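Local coordinates for septation protein imp2 (Schizosaccharomyces pombe, PDB 5C1F), which anchors cytoskeletal proteins to membrane phospholipids, probably through its F-BAR domain, is required for normal septation and takes part in disassembly of the medial ring, at residues Leu23-Leu37 and Cys208-Leu222. Residues are numbered along the deposited sequence; the frame is centred on the assembly and turned at random.
Sequences LLSRFSDVKHINEEL and CDKLQDIEEERRHFL
Arg26 reaches across to Glu215 with an extended chain, its CG anti to the backbone N (chi1 173°), and turns both NE and NH2 onto one oxygen, OE1. The shorter bond, Arg26 NH2 to Glu215 OE1, is 2.7 Å and nearly straight; both nitrogens come from above the carboxylate plane, which stands 61° from the guanidinium. Within 208-222, Arg218 takes the same carboxylate side-on, NE to OE1 and NH2 to the syn lone pair of OE2, while Arg219 NE adds a 2.7 Å bond to Glu215 OE2. Five N-H bonds thus hold this buried carboxylate, whose charge probably lets three arginines gather. Arg218 and Arg219 also pair with Glu67 and Asp259 of the second subunit, and a water links Arg218 NH1 to Val30 O.

Apolar contacts flank the network. Leu211 spreads its branches, CD1 lying 3.7 Å from Leu23 CB and CD2 3.6 Å from Phe27 CZ, while Ile214 CD1 meets the Phe27 ring edge. Val30 packs both methyls on Arg218 CD; farther along, Leu37 CD1 touches Leu222 CD2 at 3.7 Å.

The segments 23-37 and 208-222 run nearly parallel, their axes 19° apart and 11.6 Å at closest approach, on two long helices of the elongated bundle of a dimeric F-BAR domain.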
ATOM      1  N   LEU A  23     -32.097   2.625 -27.865  1.00 42.72           N
ATOM      2  CA  LEU A  23     -31.429   3.703 -27.136  1.00 36.80           C
ATOM      3  C   LEU A  23     -31.989   3.871 -25.725  1.00 32.22           C
ATOM      4  O   LEU A  23     -31.287   4.321 -24.823  1.00 33.53           O
ATOM      5  CB  LEU A  23     -31.540   5.023 -27.903  1.00 37.02           C
ATOM      6  CG  LEU A  23     -30.759   5.119 -29.217  1.00 40.61           C
ATOM      7  CD1 LEU A  23     -30.875   6.515 -29.816  1.00 32.94           C
ATOM      8  CD2 LEU A  23     -29.297   4.737 -29.015  1.00 39.65           C
ATOM      9  N   LEU A  24     -33.249   3.502 -25.527  1.00 35.93           N
ATOM     10  CA  LEU A  24     -33.844   3.588 -24.199  1.00 39.97           C
ATOM     11  C   LEU A  24     -33.303   2.484 -23.301  1.00 40.53           C
ATOM     12  O   LEU A  24     -32.949   2.726 -22.146  1.00 36.84           O
ATOM     13  CB  LEU A  24     -35.370   3.516 -24.276  1.00 43.72           C
ATOM     14  CG  LEU A  24     -36.076   4.875 -24.240  1.00 48.33           C
ATOM     15  CD1 LEU A  24     -35.627   5.759 -25.398  1.00 49.36           C
ATOM     16  CD2 LEU A  24     -37.587   4.702 -24.243  1.00 53.03           C
ATOM     17  N   SER A  25     -33.227   1.275 -23.846  1.00 43.21           N
ATOM     18  CA  SER A  25     -32.733   0.124 -23.099  1.00 44.34           C
ATOM     19  C   SER A  25     -31.239   0.228 -22.797  1.00 39.89           C
ATOM     20  O   SER A  25     -30.737  -0.445 -21.899  1.00 36.89           O
ATOM     21  CB  SER A  25     -33.020  -1.166 -23.868  1.00 49.89           C
ATOM     22  OG  SER A  25     -32.453  -1.115 -25.165  1.00 52.33           O
ATOM     23  N   ARG A  26     -30.531   1.070 -23.544  1.00 38.20           N
ATOM     24  CA  ARG A  26     -29.094   1.228 -23.346  1.00 34.65           C
ATOM     25  C   ARG A  26     -28.781   1.860 -21.988  1.00 33.58           C
ATOM     26  O   ARG A  26     -27.710   1.634 -21.424  1.00 36.35           O
ATOM     27  CB  ARG A  26     -28.482   2.067 -24.473  1.00 39.05           C
ATOM     28  CG  ARG A  26     -27.019   2.421 -24.235  1.00 39.52           C
ATOM     29  CD  ARG A  26     -26.312   2.933 -25.475  1.00 41.93           C
ATOM     30  NE  ARG A  26     -24.960   3.386 -25.153  1.00 42.54           N
ATOM     31  CZ  ARG A  26     -23.923   2.577 -24.957  1.00 39.94           C
ATOM     32  NH1 ARG A  26     -24.074   1.262 -25.051  1.00 39.33           N
ATOM     33  NH2 ARG A  26     -22.731   3.081 -24.664  1.00 37.35           N
ATOM     34  N   PHE A  27     -29.725   2.635 -21.463  1.00 31.76           N
ATOM     35  CA  PHE A  27     -29.558   3.275 -20.160  1.00 31.40           C
ATOM     36  C   PHE A  27     -29.163   2.282 -19.069  1.00 33.40           C
ATOM     37  O   PHE A  27     -28.378   2.609 -18.181  1.00 35.92           O
ATOM     38  CB  PHE A  27     -30.840   4.004 -19.753  1.00 33.04           C
ATOM     39  CG  PHE A  27     -30.935   5.400 -20.292  1.00 36.85           C
ATOM     40  CD1 PHE A  27     -30.184   6.423 -19.734  1.00 38.01           C
ATOM     41  CD2 PHE A  27     -31.773   5.695 -21.355  1.00 34.51           C
ATOM     42  CE1 PHE A  27     -30.265   7.713 -20.226  1.00 37.50           C
ATOM     43  CE2 PHE A  27     -31.859   6.983 -21.853  1.00 33.61           C
ATOM     44  CZ  PHE A  27     -31.103   7.993 -21.287  1.00 35.73           C
ATOM     45  N   SER A  28     -29.700   1.070 -19.150  1.00 37.90           N
ATOM     46  CA  SER A  28     -29.402   0.032 -18.169  1.00 44.19           C
ATOM     47  C   SER A  28     -28.008  -0.563 -18.375  1.00 41.59           C
ATOM     48  O   SER A  28     -27.386  -1.042 -17.428  1.00 39.75           O
ATOM     49  CB  SER A  28     -30.456  -1.075 -18.227  1.00 47.16           C
ATOM     50  OG  SER A  28     -30.442  -1.719 -19.488  1.00 50.87           O
ATOM     51  N   ASP A  29     -27.528  -0.538 -19.616  1.00 38.66           N
ATOM     52  CA  ASP A  29     -26.191  -1.037 -19.931  1.00 38.57           C
ATOM     53  C   ASP A  29     -25.134  -0.057 -19.443  1.00 36.17           C
ATOM     54  O   ASP A  29     -24.110  -0.454 -18.885  1.00 38.16           O
ATOM     55  CB  ASP A  29     -26.036  -1.270 -21.436  1.00 40.95           C
ATOM     56  CG  ASP A  29     -26.942  -2.367 -21.953  1.00 42.46           C
ATOM     57  OD1 ASP A  29     -27.328  -3.248 -21.153  1.00 40.46           O
ATOM     58  OD2 ASP A  29     -27.263  -2.351 -23.160  1.00 41.56           O
ATOM     59  N   VAL A  30     -25.395   1.226 -19.668  1.00 30.11           N
ATOM     60  CA  VAL A  30     -24.548   2.300 -19.169  1.00 29.87           C
ATOM     61  C   VAL A  30     -24.440   2.233 -17.648  1.00 29.30           C
ATOM     62  O   VAL A  30     -23.356   2.392 -17.082  1.00 29.86           O
ATOM     63  CB  VAL A  30     -25.095   3.680 -19.598  1.00 31.47           C
ATOM     64  CG1 VAL A  30     -24.413   4.798 -18.833  1.00 36.42           C
ATOM     65  CG2 VAL A  30     -24.934   3.872 -21.099  1.00 29.46           C
ATOM     66  N   LYS A  31     -25.569   1.981 -16.993  1.00 29.93           N
ATOM     67  CA  LYS A  31     -25.611   1.888 -15.537  1.00 28.21           C
ATOM     68  C   LYS A  31     -24.799   0.697 -15.033  1.00 31.84           C
ATOM     69  O   LYS A  31     -24.099   0.792 -14.023  1.00 26.55           O
ATOM     70  CB  LYS A  31     -27.060   1.783 -15.053  1.00 29.92           C
ATOM     71  CG  LYS A  31     -27.193   1.598 -13.551  1.00 35.56           C
ATOM     72  CD  LYS A  31     -28.646   1.503 -13.114  1.00 41.40           C
ATOM     73  CE  LYS A  31     -28.734   1.265 -11.614  1.00 47.82           C
ATOM     74  NZ  LYS A  31     -30.136   1.139 -11.135  1.00 51.25           N
ATOM     75  N   HIS A  32     -24.901  -0.417 -15.751  1.00 29.66           N
ATOM     76  CA  HIS A  32     -24.173  -1.640 -15.428  1.00 30.11           C
ATOM     77  C   HIS A  32     -22.661  -1.433 -15.508  1.00 28.59           C
ATOM     78  O   HIS A  32     -21.927  -1.775 -14.579  1.00 30.36           O
ATOM     79  CB  HIS A  32     -24.602  -2.766 -16.372  1.00 35.82           C
ATOM     80  CG  HIS A  32     -24.056  -4.109 -16.011  1.00 45.37           C
ATOM     81  ND1 HIS A  32     -24.461  -4.802 -14.884  1.00 50.87           N
ATOM     82  CD2 HIS A  32     -23.147  -4.900 -16.624  1.00 51.38           C
ATOM     83  CE1 HIS A  32     -23.822  -5.950 -14.823  1.00 51.75           C
ATOM     84  NE2 HIS A  32     -23.014  -6.039 -15.870  1.00 54.92           N
ATOM     85  N   ILE A  33     -22.209  -0.879 -16.629  1.00 26.39           N
ATOM     86  CA  ILE A  33     -20.800  -0.549 -16.831  1.00 28.48           C
ATOM     87  C   ILE A  33     -20.298   0.383 -15.735  1.00 33.55           C
ATOM     88  O   ILE A  33     -19.207   0.203 -15.193  1.00 33.61           O
ATOM     89  CB  ILE A  33     -20.570   0.122 -18.202  1.00 27.33           C
ATOM     90  CG1 ILE A  33     -20.984  -0.816 -19.338  1.00 27.33           C
ATOM     91  CG2 ILE A  33     -19.117   0.554 -18.360  1.00 24.71           C
ATOM     92  CD1 ILE A  33     -21.061  -0.136 -20.688  1.00 26.60           C
ATOM     93  N   ASN A  34     -21.114   1.381 -15.415  1.00 32.11           N
ATOM     94  CA  ASN A  34     -20.769   2.366 -14.404  1.00 28.66           C
ATOM     95  C   ASN A  34     -20.621   1.742 -13.019  1.00 31.24           C
ATOM     96  O   ASN A  34     -19.726   2.103 -12.259  1.00 32.22           O
ATOM     97  CB  ASN A  34     -21.824   3.470 -14.375  1.00 27.78           C
ATOM     98  CG  ASN A  34     -21.428   4.631 -13.494  1.00 29.27           C
ATOM     99  OD1 ASN A  34     -20.588   5.446 -13.870  1.00 29.20           O
ATOM    100  ND2 ASN A  34     -22.039   4.719 -12.318  1.00 29.24           N
ATOM    101  N   GLU A  35     -21.497   0.796 -12.701  1.00 30.64           N
ATOM    102  CA  GLU A  35     -21.487   0.153 -11.394  1.00 30.48           C
ATOM    103  C   GLU A  35     -20.312  -0.815 -11.246  1.00 32.68           C
ATOM    104  O   GLU A  35     -19.764  -0.970 -10.155  1.00 42.22           O
ATOM    105  CB  GLU A  35     -22.817  -0.571 -11.153  1.00 31.62           C
ATOM    106  CG  GLU A  35     -22.873  -1.429  -9.890  1.00 36.51           C
ATOM    107  CD  GLU A  35     -22.669  -0.633  -8.613  1.00 43.07           C
ATOM    108  OE1 GLU A  35     -22.910   0.593  -8.621  1.00 45.92           O
ATOM    109  OE2 GLU A  35     -22.267  -1.240  -7.597  1.00 44.43           O
ATOM    110  N   GLU A  36     -19.923  -1.457 -12.343  1.00 30.28           N
ATOM    111  CA  GLU A  36     -18.769  -2.352 -12.331  1.00 30.73           C
ATOM    112  C   GLU A  36     -17.498  -1.609 -11.952  1.00 30.20           C
ATOM    113  O   GLU A  36     -16.727  -2.065 -11.106  1.00 33.20           O
ATOM    114  CB  GLU A  36     -18.580  -3.015 -13.695  1.00 29.21           C
ATOM    115  CG  GLU A  36     -19.578  -4.105 -14.000  1.00 35.70           C
ATOM    116  CD  GLU A  36     -19.290  -4.793 -15.319  1.00 42.68           C
ATOM    117  OE1 GLU A  36     -18.677  -4.153 -16.201  1.00 42.60           O
ATOM    118  OE2 GLU A  36     -19.670  -5.973 -15.471  1.00 42.79           O
ATOM    119  N   LEU A  37     -17.281  -0.466 -12.591  1.00 30.40           N
ATOM    120  CA  LEU A  37     -16.093   0.334 -12.337  1.00 22.27           C
ATOM    121  C   LEU A  37     -16.129   0.954 -10.943  1.00 32.46           C
ATOM    122  O   LEU A  37     -15.096   1.054 -10.278  1.00 29.97           O
ATOM    123  CB  LEU A  37     -15.945   1.414 -13.408  1.00 21.93           C
ATOM    124  CG  LEU A  37     -15.464   0.879 -14.761  1.00 34.80           C
ATOM    125  CD1 LEU A  37     -15.663   1.905 -15.868  1.00 30.70           C
ATOM    126  CD2 LEU A  37     -14.002   0.454 -14.676  1.00 27.98           C
ATOM    127  N   CYS A 208     -32.553  12.103 -29.847  1.00 37.41           N
ATOM    128  CA  CYS A 208     -31.333  11.456 -30.322  1.00 35.03           C
ATOM    129  C   CYS A 208     -30.109  12.339 -30.099  1.00 37.10           C
ATOM    130  O   CYS A 208     -29.035  11.844 -29.750  1.00 35.71           O
ATOM    131  CB  CYS A 208     -31.455  11.096 -31.803  1.00 33.65           C
ATOM    132  SG  CYS A 208     -32.446   9.621 -32.127  1.00 37.18           S
ATOM    133  N   ASP A 209     -30.274  13.643 -30.303  1.00 37.95           N
ATOM    134  CA  ASP A 209     -29.198  14.592 -30.046  1.00 41.54           C
ATOM    135  C   ASP A 209     -28.787  14.548 -28.578  1.00 38.16           C
ATOM    136  O   ASP A 209     -27.602  14.482 -28.258  1.00 37.43           O
ATOM    137  CB  ASP A 209     -29.612  16.014 -30.440  1.00 45.33           C
ATOM    138  CG  ASP A 209     -29.502  16.264 -31.935  1.00 52.90           C
ATOM    139  OD1 ASP A 209     -28.664  15.609 -32.592  1.00 52.78           O
ATOM    140  OD2 ASP A 209     -30.251  17.120 -32.453  1.00 59.29           O
ATOM    141  N   LYS A 210     -29.778  14.574 -27.691  1.00 40.60           N
ATOM    142  CA  LYS A 210     -29.530  14.522 -26.254  1.00 39.09           C
ATOM    143  C   LYS A 210     -28.930  13.185 -25.834  1.00 39.75           C
ATOM    144  O   LYS A 210     -28.077  13.133 -24.948  1.00 40.52           O
ATOM    145  CB  LYS A 210     -30.823  14.779 -25.477  1.00 43.18           C
ATOM    146  CG  LYS A 210     -31.370  16.184 -25.640  1.00 46.39           C
ATOM    147  CD  LYS A 210     -32.623  16.392 -24.810  1.00 50.13           C
ATOM    148  CE  LYS A 210     -33.188  17.786 -25.012  1.00 56.73           C
ATOM    149  NZ  LYS A 210     -34.513  17.949 -24.353  1.00 63.66           N
ATOM    150  N   LEU A 211     -29.380  12.109 -26.473  1.00 38.50           N
ATOM    151  CA  LEU A 211     -28.864  10.777 -26.173  1.00 32.16           C
ATOM    152  C   LEU A 211     -27.430  10.629 -26.658  1.00 35.43           C
ATOM    153  O   LEU A 211     -26.630   9.923 -26.044  1.00 42.57           O
ATOM    154  CB  LEU A 211     -29.752   9.702 -26.797  1.00 37.22           C
ATOM    155  CG  LEU A 211     -31.102   9.512 -26.102  1.00 43.30           C
ATOM    156  CD1 LEU A 211     -31.956   8.491 -26.831  1.00 42.84           C
ATOM    157  CD2 LEU A 211     -30.894   9.101 -24.655  1.00 41.76           C
ATOM    158  N   GLN A 212     -27.101  11.300 -27.758  1.00 38.35           N
ATOM    159  CA  GLN A 212     -25.734  11.286 -28.266  1.00 38.65           C
ATOM    160  C   GLN A 212     -24.821  12.107 -27.363  1.00 35.26           C
ATOM    161  O   GLN A 212     -23.660  11.756 -27.160  1.00 28.85           O
ATOM    162  CB  GLN A 212     -25.674  11.813 -29.698  1.00 40.37           C
ATOM    163  CG  GLN A 212     -24.280  11.767 -30.303  1.00 39.06           C
ATOM    164  CD  GLN A 212     -24.270  12.144 -31.768  1.00 42.02           C
ATOM    165  OE1 GLN A 212     -25.319  12.212 -32.408  1.00 41.88           O
ATOM    166  NE2 GLN A 212     -23.082  12.392 -32.309  1.00 40.05           N
ATOM    167  N   ASP A 213     -25.351  13.199 -26.822  1.00 32.80           N
ATOM    168  CA  ASP A 213     -24.600  14.007 -25.869  1.00 34.07           C
ATOM    169  C   ASP A 213     -24.210  13.159 -24.668  1.00 31.33           C
ATOM    170  O   ASP A 213     -23.056  13.154 -24.253  1.00 36.13           O
ATOM    171  CB  ASP A 213     -25.411  15.224 -25.415  1.00 37.52           C
ATOM    172  CG  ASP A 213     -25.526  16.284 -26.490  1.00 39.01           C
ATOM    173  OD1 ASP A 213     -24.756  16.221 -27.471  1.00 45.80           O
ATOM    174  OD2 ASP A 213     -26.379  17.187 -26.350  1.00 34.99           O
ATOM    175  N   ILE A 214     -25.180  12.427 -24.131  1.00 32.11           N
ATOM    176  CA  ILE A 214     -24.954  11.578 -22.967  1.00 31.83           C
ATOM    177  C   ILE A 214     -23.879  10.529 -23.230  1.00 28.56           C
ATOM    178  O   ILE A 214     -23.016  10.294 -22.384  1.00 25.09           O
ATOM    179  CB  ILE A 214     -26.257  10.877 -22.529  1.00 32.24           C
ATOM    180  CG1 ILE A 214     -27.210  11.890 -21.893  1.00 31.05           C
ATOM    181  CG2 ILE A 214     -25.965   9.746 -21.547  1.00 25.55           C
ATOM    182  CD1 ILE A 214     -28.528  11.286 -21.443  1.00 34.10           C
ATOM    183  N   GLU A 215     -23.925   9.911 -24.407  1.00 28.56           N
ATOM    184  CA  GLU A 215     -22.945   8.891 -24.759  1.00 29.96           C
ATOM    185  C   GLU A 215     -21.548   9.488 -24.908  1.00 32.18           C
ATOM    186  O   GLU A 215     -20.567   8.919 -24.427  1.00 32.98           O
ATOM    187  CB  GLU A 215     -23.353   8.172 -26.047  1.00 30.10           C
ATOM    188  CG  GLU A 215     -22.337   7.154 -26.547  1.00 28.71           C
ATOM    189  CD  GLU A 215     -22.034   6.059 -25.532  1.00 29.94           C
ATOM    190  OE1 GLU A 215     -22.893   5.775 -24.670  1.00 32.72           O
ATOM    191  OE2 GLU A 215     -20.930   5.479 -25.602  1.00 26.70           O
ATOM    192  N   GLU A 216     -21.460  10.640 -25.564  1.00 33.37           N
ATOM    193  CA  GLU A 216     -20.179  11.313 -25.745  1.00 36.17           C
ATOM    194  C   GLU A 216     -19.595  11.786 -24.413  1.00 34.60           C
ATOM    195  O   GLU A 216     -18.391  11.688 -24.189  1.00 32.87           O
ATOM    196  CB  GLU A 216     -20.328  12.491 -26.705  1.00 39.03           C
ATOM    197  CG  GLU A 216     -20.619  12.077 -28.134  1.00 43.02           C
ATOM    198  CD  GLU A 216     -20.898  13.259 -29.037  1.00 45.14           C
ATOM    199  OE1 GLU A 216     -20.919  14.402 -28.535  1.00 42.42           O
ATOM    200  OE2 GLU A 216     -21.096  13.041 -30.250  1.00 50.55           O
ATOM    201  N   GLU A 217     -20.451  12.293 -23.531  1.00 31.14           N
ATOM    202  CA  GLU A 217     -20.006  12.727 -22.212  1.00 31.33           C
ATOM    203  C   GLU A 217     -19.605  11.534 -21.352  1.00 33.79           C
ATOM    204  O   GLU A 217     -18.682  11.624 -20.541  1.00 35.35           O
ATOM    205  CB  GLU A 217     -21.098  13.530 -21.508  1.00 26.20           C
ATOM    206  CG  GLU A 217     -21.432  14.847 -22.175  1.00 43.34           C
ATOM    207  CD  GLU A 217     -22.719  15.442 -21.650  1.00 53.74           C
ATOM    208  OE1 GLU A 217     -23.181  15.007 -20.572  1.00 57.45           O
ATOM    209  OE2 GLU A 217     -23.276  16.340 -22.319  1.00 60.45           O
ATOM    210  N   ARG A 218     -20.311  10.422 -21.532  1.00 30.48           N
ATOM    211  CA  ARG A 218     -20.043   9.209 -20.766  1.00 28.75           C
ATOM    212  C   ARG A 218     -18.618   8.729 -20.986  1.00 29.51           C
ATOM    213  O   ARG A 218     -17.925   8.354 -20.041  1.00 32.64           O
ATOM    214  CB  ARG A 218     -21.024   8.102 -21.148  1.00 28.07           C
ATOM    215  CG  ARG A 218     -20.856   6.822 -20.353  1.00 27.52           C
ATOM    216  CD  ARG A 218     -21.688   5.691 -20.937  1.00 24.85           C
ATOM    217  NE  ARG A 218     -21.130   5.190 -22.190  1.00 29.12           N
ATOM    218  CZ  ARG A 218     -20.239   4.204 -22.268  1.00 31.91           C
ATOM    219  NH1 ARG A 218     -19.804   3.611 -21.163  1.00 33.92           N
ATOM    220  NH2 ARG A 218     -19.784   3.811 -23.448  1.00 29.66           N
ATOM    221  N   ARG A 219     -18.184   8.753 -22.241  1.00 26.16           N
ATOM    222  CA  ARG A 219     -16.863   8.260 -22.595  1.00 29.59           C
ATOM    223  C   ARG A 219     -15.770   9.219 -22.138  1.00 32.84           C
ATOM    224  O   ARG A 219     -14.700   8.786 -21.708  1.00 29.62           O
ATOM    225  CB  ARG A 219     -16.778   8.012 -24.102  1.00 31.28           C
ATOM    226  CG  ARG A 219     -17.732   6.920 -24.567  1.00 29.44           C
ATOM    227  CD  ARG A 219     -17.511   6.524 -26.015  1.00 31.38           C
ATOM    228  NE  ARG A 219     -18.390   5.420 -26.393  1.00 37.29           N
ATOM    229  CZ  ARG A 219     -18.019   4.146 -26.446  1.00 36.88           C
ATOM    230  NH1 ARG A 219     -16.769   3.802 -26.160  1.00 32.85           N
ATOM    231  NH2 ARG A 219     -18.896   3.214 -26.794  1.00 38.28           N
ATOM    232  N   HIS A 220     -16.039  10.518 -22.223  1.00 31.85           N
ATOM    233  CA  HIS A 220     -15.111  11.507 -21.688  1.00 29.14           C
ATOM    234  C   HIS A 220     -15.006  11.357 -20.175  1.00 27.94           C
ATOM    235  O   HIS A 220     -13.919  11.458 -19.606  1.00 25.44           O
ATOM    236  CB  HIS A 220     -15.547  12.926 -22.049  1.00 33.74           C
ATOM    237  CG  HIS A 220     -15.216  13.323 -23.454  1.00 41.21           C
ATOM    238  ND1 HIS A 220     -13.924  13.519 -23.887  1.00 43.99           N
ATOM    239  CD2 HIS A 220     -16.014  13.573 -24.521  1.00 40.12           C
ATOM    240  CE1 HIS A 220     -13.936  13.867 -25.164  1.00 46.97           C
ATOM    241  NE2 HIS A 220     -15.191  13.907 -25.571  1.00 44.17           N
ATOM    242  N   PHE A 221     -16.144  11.109 -19.533  1.00 24.49           N
ATOM    243  CA  PHE A 221     -16.177  10.933 -18.087  1.00 26.65           C
ATOM    244  C   PHE A 221     -15.309   9.754 -17.649  1.00 31.46           C
ATOM    245  O   PHE A 221     -14.465   9.890 -16.763  1.00 36.53           O
ATOM    246  CB  PHE A 221     -17.613  10.734 -17.599  1.00 26.39           C
ATOM    247  CG  PHE A 221     -17.703  10.162 -16.213  1.00 30.88           C
ATOM    248  CD1 PHE A 221     -17.458  10.955 -15.103  1.00 28.96           C
ATOM    249  CD2 PHE A 221     -18.020   8.825 -16.020  1.00 28.58           C
ATOM    250  CE1 PHE A 221     -17.532  10.425 -13.825  1.00 26.92           C
ATOM    251  CE2 PHE A 221     -18.093   8.290 -14.745  1.00 23.88           C
ATOM    252  CZ  PHE A 221     -17.848   9.090 -13.647  1.00 25.08           C
ATOM    253  N   LEU A 222     -15.517   8.602 -18.277  1.00 28.36           N
ATOM    254  CA  LEU A 222     -14.791   7.390 -17.909  1.00 31.43           C
ATOM    255  C   LEU A 222     -13.285   7.537 -18.119  1.00 26.81           C
ATOM    256  O   LEU A 222     -12.496   7.063 -17.302  1.00 24.30           O
ATOM    257  CB  LEU A 222     -15.327   6.190 -18.696  1.00 20.17           C
ATOM    258  CG  LEU A 222     -16.716   5.723 -18.252  1.00 22.53           C
ATOM    259  CD1 LEU A 222     -17.205   4.537 -19.073  1.00 21.61           C
ATOM    260  CD2 LEU A 222     -16.709   5.382 -16.770  1.00 19.71           C
TER
HETATM  261  O   HOH W   1     -20.977   3.647 -18.182  1.00 33.33           O